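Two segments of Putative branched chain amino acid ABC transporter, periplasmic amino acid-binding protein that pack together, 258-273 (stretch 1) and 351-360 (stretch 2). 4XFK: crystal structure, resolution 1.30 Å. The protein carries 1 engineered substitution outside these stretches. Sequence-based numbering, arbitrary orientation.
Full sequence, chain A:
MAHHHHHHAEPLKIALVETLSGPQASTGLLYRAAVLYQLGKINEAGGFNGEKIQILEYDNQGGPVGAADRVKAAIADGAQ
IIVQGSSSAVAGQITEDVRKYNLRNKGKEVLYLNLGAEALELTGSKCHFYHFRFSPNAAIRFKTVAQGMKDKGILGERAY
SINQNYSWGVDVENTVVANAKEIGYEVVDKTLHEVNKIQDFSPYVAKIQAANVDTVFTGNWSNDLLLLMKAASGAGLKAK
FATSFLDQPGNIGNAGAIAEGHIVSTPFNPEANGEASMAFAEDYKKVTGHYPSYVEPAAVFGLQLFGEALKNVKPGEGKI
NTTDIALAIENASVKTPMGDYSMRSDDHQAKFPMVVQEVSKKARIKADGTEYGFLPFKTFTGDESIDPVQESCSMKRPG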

# COMPACT_ATOMS: atom_id res chain seq x y z
N ILE A 258 -26.19 1.66 -0.95
CA ILE A 258 -25.58 1.02 -2.12
C ILE A 258 -24.34 0.20 -1.77
O ILE A 258 -23.55 -0.15 -2.65
N ALA A 259 -24.19 -0.14 -0.49
CA ALA A 259 -22.97 -0.81 -0.02
C ALA A 259 -22.67 -2.15 -0.71
O ALA A 259 -21.51 -2.44 -1.02
N GLU A 260 -23.70 -2.97 -0.92
CA GLU A 260 -23.49 -4.32 -1.42
C GLU A 260 -22.78 -4.34 -2.77
O GLU A 260 -23.13 -3.59 -3.68
N GLY A 261 -21.76 -5.18 -2.89
CA GLY A 261 -21.24 -5.54 -4.20
C GLY A 261 -20.06 -4.77 -4.74
O GLY A 261 -19.56 -5.09 -5.82
N HIS A 262 -19.61 -3.75 -4.02
CA HIS A 262 -18.38 -3.06 -4.42
C HIS A 262 -17.17 -3.93 -4.12
O HIS A 262 -17.24 -4.85 -3.29
N ILE A 263 -16.07 -3.66 -4.82
CA ILE A 263 -14.95 -4.58 -4.87
C ILE A 263 -13.63 -3.90 -4.53
O ILE A 263 -13.40 -2.73 -4.86
N VAL A 264 -12.75 -4.64 -3.86
CA VAL A 264 -11.39 -4.17 -3.58
C VAL A 264 -10.45 -5.36 -3.73
O VAL A 264 -10.85 -6.50 -3.50
N SER A 265 -9.21 -5.10 -4.14
CA SER A 265 -8.16 -6.11 -4.13
C SER A 265 -7.04 -5.62 -3.22
O SER A 265 -6.55 -4.50 -3.39
N THR A 266 -6.69 -6.44 -2.22
CA THR A 266 -5.68 -6.06 -1.23
C THR A 266 -4.83 -7.27 -0.85
O THR A 266 -5.16 -8.39 -1.21
N PRO A 267 -3.72 -7.04 -0.12
CA PRO A 267 -2.89 -8.19 0.28
C PRO A 267 -3.47 -9.05 1.41
O PRO A 267 -2.79 -9.97 1.86
N PHE A 268 -4.69 -8.78 1.87
CA PHE A 268 -5.17 -9.44 3.08
C PHE A 268 -6.69 -9.42 3.24
O PHE A 268 -7.37 -8.47 2.84
N ASN A 269 -7.22 -10.48 3.84
CA ASN A 269 -8.56 -10.44 4.38
C ASN A 269 -8.56 -11.41 5.56
O ASN A 269 -7.94 -12.46 5.49
N PRO A 270 -9.24 -11.05 6.66
CA PRO A 270 -9.23 -11.93 7.84
C PRO A 270 -9.64 -13.38 7.57
O PRO A 270 -9.17 -14.27 8.28
N GLU A 271 -10.52 -13.60 6.59
CA GLU A 271 -11.03 -14.95 6.28
C GLU A 271 -10.37 -15.59 5.07
O GLU A 271 -10.83 -16.63 4.61
N ALA A 272 -9.33 -14.97 4.53
CA ALA A 272 -8.77 -15.44 3.27
C ALA A 272 -7.75 -16.56 3.43
O ALA A 272 -7.49 -17.29 2.48
N ASN A 273 -7.18 -16.71 4.63
CA ASN A 273 -6.18 -17.75 4.84
C ASN A 273 -6.42 -18.49 6.15
O ASN A 273 -5.51 -18.65 6.97
N LYS A 351 6.94 -9.79 -3.55
CA LYS A 351 6.07 -10.81 -4.13
C LYS A 351 5.20 -11.38 -3.02
O LYS A 351 5.71 -11.84 -2.00
N PHE A 352 3.88 -11.35 -3.22
CA PHE A 352 2.93 -11.75 -2.18
C PHE A 352 1.57 -11.99 -2.82
O PHE A 352 1.31 -11.48 -3.91
N PRO A 353 0.70 -12.76 -2.16
CA PRO A 353 -0.65 -12.98 -2.70
C PRO A 353 -1.54 -11.74 -2.62
O PRO A 353 -1.32 -10.84 -1.80
N MET A 354 -2.56 -11.72 -3.47
CA MET A 354 -3.59 -10.69 -3.47
C MET A 354 -4.97 -11.32 -3.35
O MET A 354 -5.24 -12.37 -3.93
N VAL A 355 -5.84 -10.68 -2.58
CA VAL A 355 -7.17 -11.20 -2.32
C VAL A 355 -8.19 -10.21 -2.82
O VAL A 355 -8.22 -9.05 -2.39
N VAL A 356 -9.05 -10.67 -3.73
CA VAL A 356 -10.12 -9.83 -4.24
C VAL A 356 -11.38 -10.10 -3.42
O VAL A 356 -11.72 -11.25 -3.14
N GLN A 357 -12.04 -9.01 -3.02
CA GLN A 357 -13.07 -9.04 -1.98
C GLN A 357 -14.29 -8.23 -2.38
O GLN A 357 -14.16 -7.19 -3.06
N GLU A 358 -15.47 -8.68 -1.96
CA GLU A 358 -16.72 -7.98 -2.24
C GLU A 358 -17.37 -7.51 -0.94
O GLU A 358 -17.25 -8.17 0.08
N VAL A 359 -18.06 -6.38 -0.99
CA VAL A 359 -18.81 -5.93 0.18
C VAL A 359 -20.09 -6.76 0.30
O VAL A 359 -20.89 -6.81 -0.63
N SER A 360 -20.26 -7.41 1.45
CA SER A 360 -21.29 -8.42 1.62
C SER A 360 -21.67 -8.56 3.09
O SER A 360 -20.83 -8.41 3.97

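Packing of residues 351-360 against residues 258-273, followed along the second segment. Strands 354-360 and 263-266 run antiparallel (165° between their directions), and the side chains of paired residues leave the sheet on the same face: Ile 263 and Ser 265 with Val 356 and Glu 358, Val 264 and Thr 266 with Val 355 and Gln 357. Lys 351, with chi1 t, stays out of reach of the first segment. Phe 352 (chi1 p, 46°) points toward it, and its ring meets Pro 267 obliquely, CE1 lying 4.4 Å from Pro 267 CG. Pro 353 contributes mainly through its carbonyl: a water donates to Pro 353 O and to Pro 267 O, 2.8 Å from each, and so bridges the two segments just beyond the paired strands.

Met 354 leaves its backbone sideways, but three successive m torsions bring the end of the chain back to the first segment. Its SD lies 4.1 Å from Pro 267 CG, and its CE lies 3.4 Å from Ser 265 OG, a hydroxyl that finds its hydrogen bond elsewhere in the structure. Val 355 (chi1 t) sits in a hydrogen-bonded pair with Thr 266. Its CG1 packs 3.7 Å from Ala 272 CB and 4.2 Å from Asn 269 CB; the type I turn from Asn 269 to Ala 272 thus sets two side chains, both pointing toward the second segment, against one valine methyl. Val 356 (chi1 t) uses the other face, its CG1 3.7 Å from Ile 263 CG2 and its CG2 3.8 Å from Ser 265 OG.

Gln 357 is the polar centre and has the largest covered area of any residue here. With chi1 m and chi2 t, its amide reaches the loop that follows the first strand. Gln 357 NE2 donates to Thr 266 OG1 (2.9 Å) and to Val 355 O of its own strand (2.9 Å), while Gln 357 OE1 accepts from Asn 269 ND2 at 2.8 Å in a nearly straight bond. The network is held at both ends: Thr 266 OG1 (chi1 p) also accepts from Phe 268 N at 3.1 Å, and Asn 269 OD1 (chi1 t) accepts from Glu 271 N at 2.9 Å, which ties the amide of Asn 269 into its turn. Nearer the backbone, Gln 357 CB lies 4.0 Å from Val 264 CG1.

Glu 358 (chi1 p) offers its aliphatic part, CB lying 3.7 Å from Ile 263 CD1, which an m, m rotamer directs closer to the strand; its carboxylate is bonded elsewhere in the structure. Val 359 (chi1 t) points toward the type II turn from Ala 259 to His 262. Its CG1 lies 3.2 Å from Ala 259 O and 4.3 Å from Ala 259 CB, and its CG2 lies 4.2 Å from His 262 CB. Ser 360 (chi1 t) points sideways and makes no contact with the first segment.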

# COMPACT_ATOMS: atom_id res chain seq x y z
CB ILE A 258 -25.22 2.02 -3.25
CG1 ILE A 258 -24.09 2.96 -2.82
CG2 ILE A 258 -26.45 2.80 -3.70
CD1 ILE A 258 -23.45 3.71 -3.99
CB ALA A 259 -23.02 -0.99 1.49
CB GLU A 260 -24.83 -5.06 -1.53
CG GLU A 260 -24.73 -6.52 -1.97
CD GLU A 260 -26.08 -7.19 -2.16
OE1 GLU A 260 -27.12 -6.52 -2.00
OE2 GLU A 260 -26.11 -8.40 -2.49
CB HIS A 262 -18.28 -1.69 -3.74
CG HIS A 262 -19.43 -0.81 -4.05
ND1 HIS A 262 -19.52 -0.08 -5.22
CD2 HIS A 262 -20.58 -0.57 -3.38
CE1 HIS A 262 -20.66 0.58 -5.24
NE2 HIS A 262 -21.33 0.29 -4.14
CB ILE A 263 -14.83 -5.19 -6.31
CG1 ILE A 263 -16.18 -5.72 -6.81
CG2 ILE A 263 -13.77 -6.29 -6.37
CD1 ILE A 263 -16.71 -6.91 -6.02
CB VAL A 264 -11.30 -3.54 -2.16
CG1 VAL A 264 -11.43 -4.60 -1.07
CG2 VAL A 264 -10.01 -2.73 -1.98
CB SER A 265 -7.62 -6.35 -5.54
OG SER A 265 -6.62 -7.36 -5.50
CB THR A 266 -6.31 -5.51 0.08
OG1 THR A 266 -6.70 -6.61 0.90
CG2 THR A 266 -7.48 -4.58 -0.18
CB PRO A 267 -1.59 -7.53 0.78
CG PRO A 267 -1.60 -6.15 0.23
CD PRO A 267 -3.03 -5.76 0.14
CB PHE A 268 -4.53 -8.77 4.30
CG PHE A 268 -5.06 -9.27 5.62
CD1 PHE A 268 -4.66 -10.50 6.12
CD2 PHE A 268 -5.97 -8.52 6.35
CE1 PHE A 268 -5.15 -10.98 7.33
CE2 PHE A 268 -6.46 -8.99 7.57
CZ PHE A 268 -6.05 -10.22 8.05
CB ASN A 269 -9.59 -10.85 3.31
CG ASN A 269 -11.00 -10.87 3.83
OD1 ASN A 269 -11.39 -11.79 4.55
ND2 ASN A 269 -11.79 -9.87 3.46
CB PRO A 270 -10.25 -11.27 8.77
CG PRO A 270 -10.23 -9.84 8.40
CD PRO A 270 -9.95 -9.78 6.92
CB GLU A 271 -12.52 -14.90 5.94
CG GLU A 271 -13.43 -14.23 6.92
CD GLU A 271 -14.85 -14.21 6.40
OE1 GLU A 271 -15.41 -13.11 6.25
OE2 GLU A 271 -15.41 -15.30 6.12
CB ALA A 272 -8.18 -14.29 2.47
CB ASN A 273 -4.76 -17.18 4.79
CG ASN A 273 -3.72 -18.27 4.70
OD1 ASN A 273 -3.94 -19.31 4.07
ND2 ASN A 273 -2.57 -18.05 5.34
CB LYS A 351 6.90 -11.91 -4.78
CG LYS A 351 6.05 -12.96 -5.47
CD LYS A 351 6.81 -13.69 -6.56
CE LYS A 351 7.74 -14.73 -6.00
NZ LYS A 351 8.32 -15.50 -7.13
CB PHE A 352 2.82 -10.63 -1.13
CG PHE A 352 2.67 -9.26 -1.72
CD1 PHE A 352 1.44 -8.83 -2.22
CD2 PHE A 352 3.75 -8.41 -1.82
CE1 PHE A 352 1.29 -7.61 -2.81
CE2 PHE A 352 3.62 -7.16 -2.41
CZ PHE A 352 2.38 -6.76 -2.91
CB PRO A 353 -1.22 -14.10 -1.81
CG PRO A 353 -0.11 -14.58 -0.97
CD PRO A 353 0.94 -13.51 -0.91
CB MET A 354 -3.51 -9.85 -4.75
CG MET A 354 -2.28 -8.94 -4.81
SD MET A 354 -2.31 -7.61 -3.57
CE MET A 354 -3.53 -6.52 -4.30
CB VAL A 355 -7.38 -11.39 -0.81
CG1 VAL A 355 -8.69 -12.13 -0.55
CG2 VAL A 355 -6.23 -12.14 -0.23
CB VAL A 356 -10.36 -10.06 -5.74
CG1 VAL A 356 -11.21 -8.93 -6.30
CG2 VAL A 356 -9.02 -10.12 -6.47
CB GLN A 357 -12.50 -8.44 -0.69
CG GLN A 357 -11.28 -9.18 -0.14
CD GLN A 357 -10.39 -8.28 0.69
OE1 GLN A 357 -10.78 -7.83 1.77
NE2 GLN A 357 -9.18 -8.02 0.20
CB GLU A 358 -17.67 -8.89 -3.00
CG GLU A 358 -18.09 -10.14 -2.23
CD GLU A 358 -19.02 -11.03 -3.01
OE1 GLU A 358 -20.17 -10.62 -3.25
OE2 GLU A 358 -18.60 -12.15 -3.38
CB VAL A 359 -19.14 -4.43 0.08
CG1 VAL A 359 -19.93 -3.98 1.31
CG2 VAL A 359 -17.85 -3.62 -0.08
CB SER A 360 -20.79 -9.77 1.10
OG SER A 360 -21.70 -10.81 1.41
O HOH W 1 -0.38 -10.85 0.85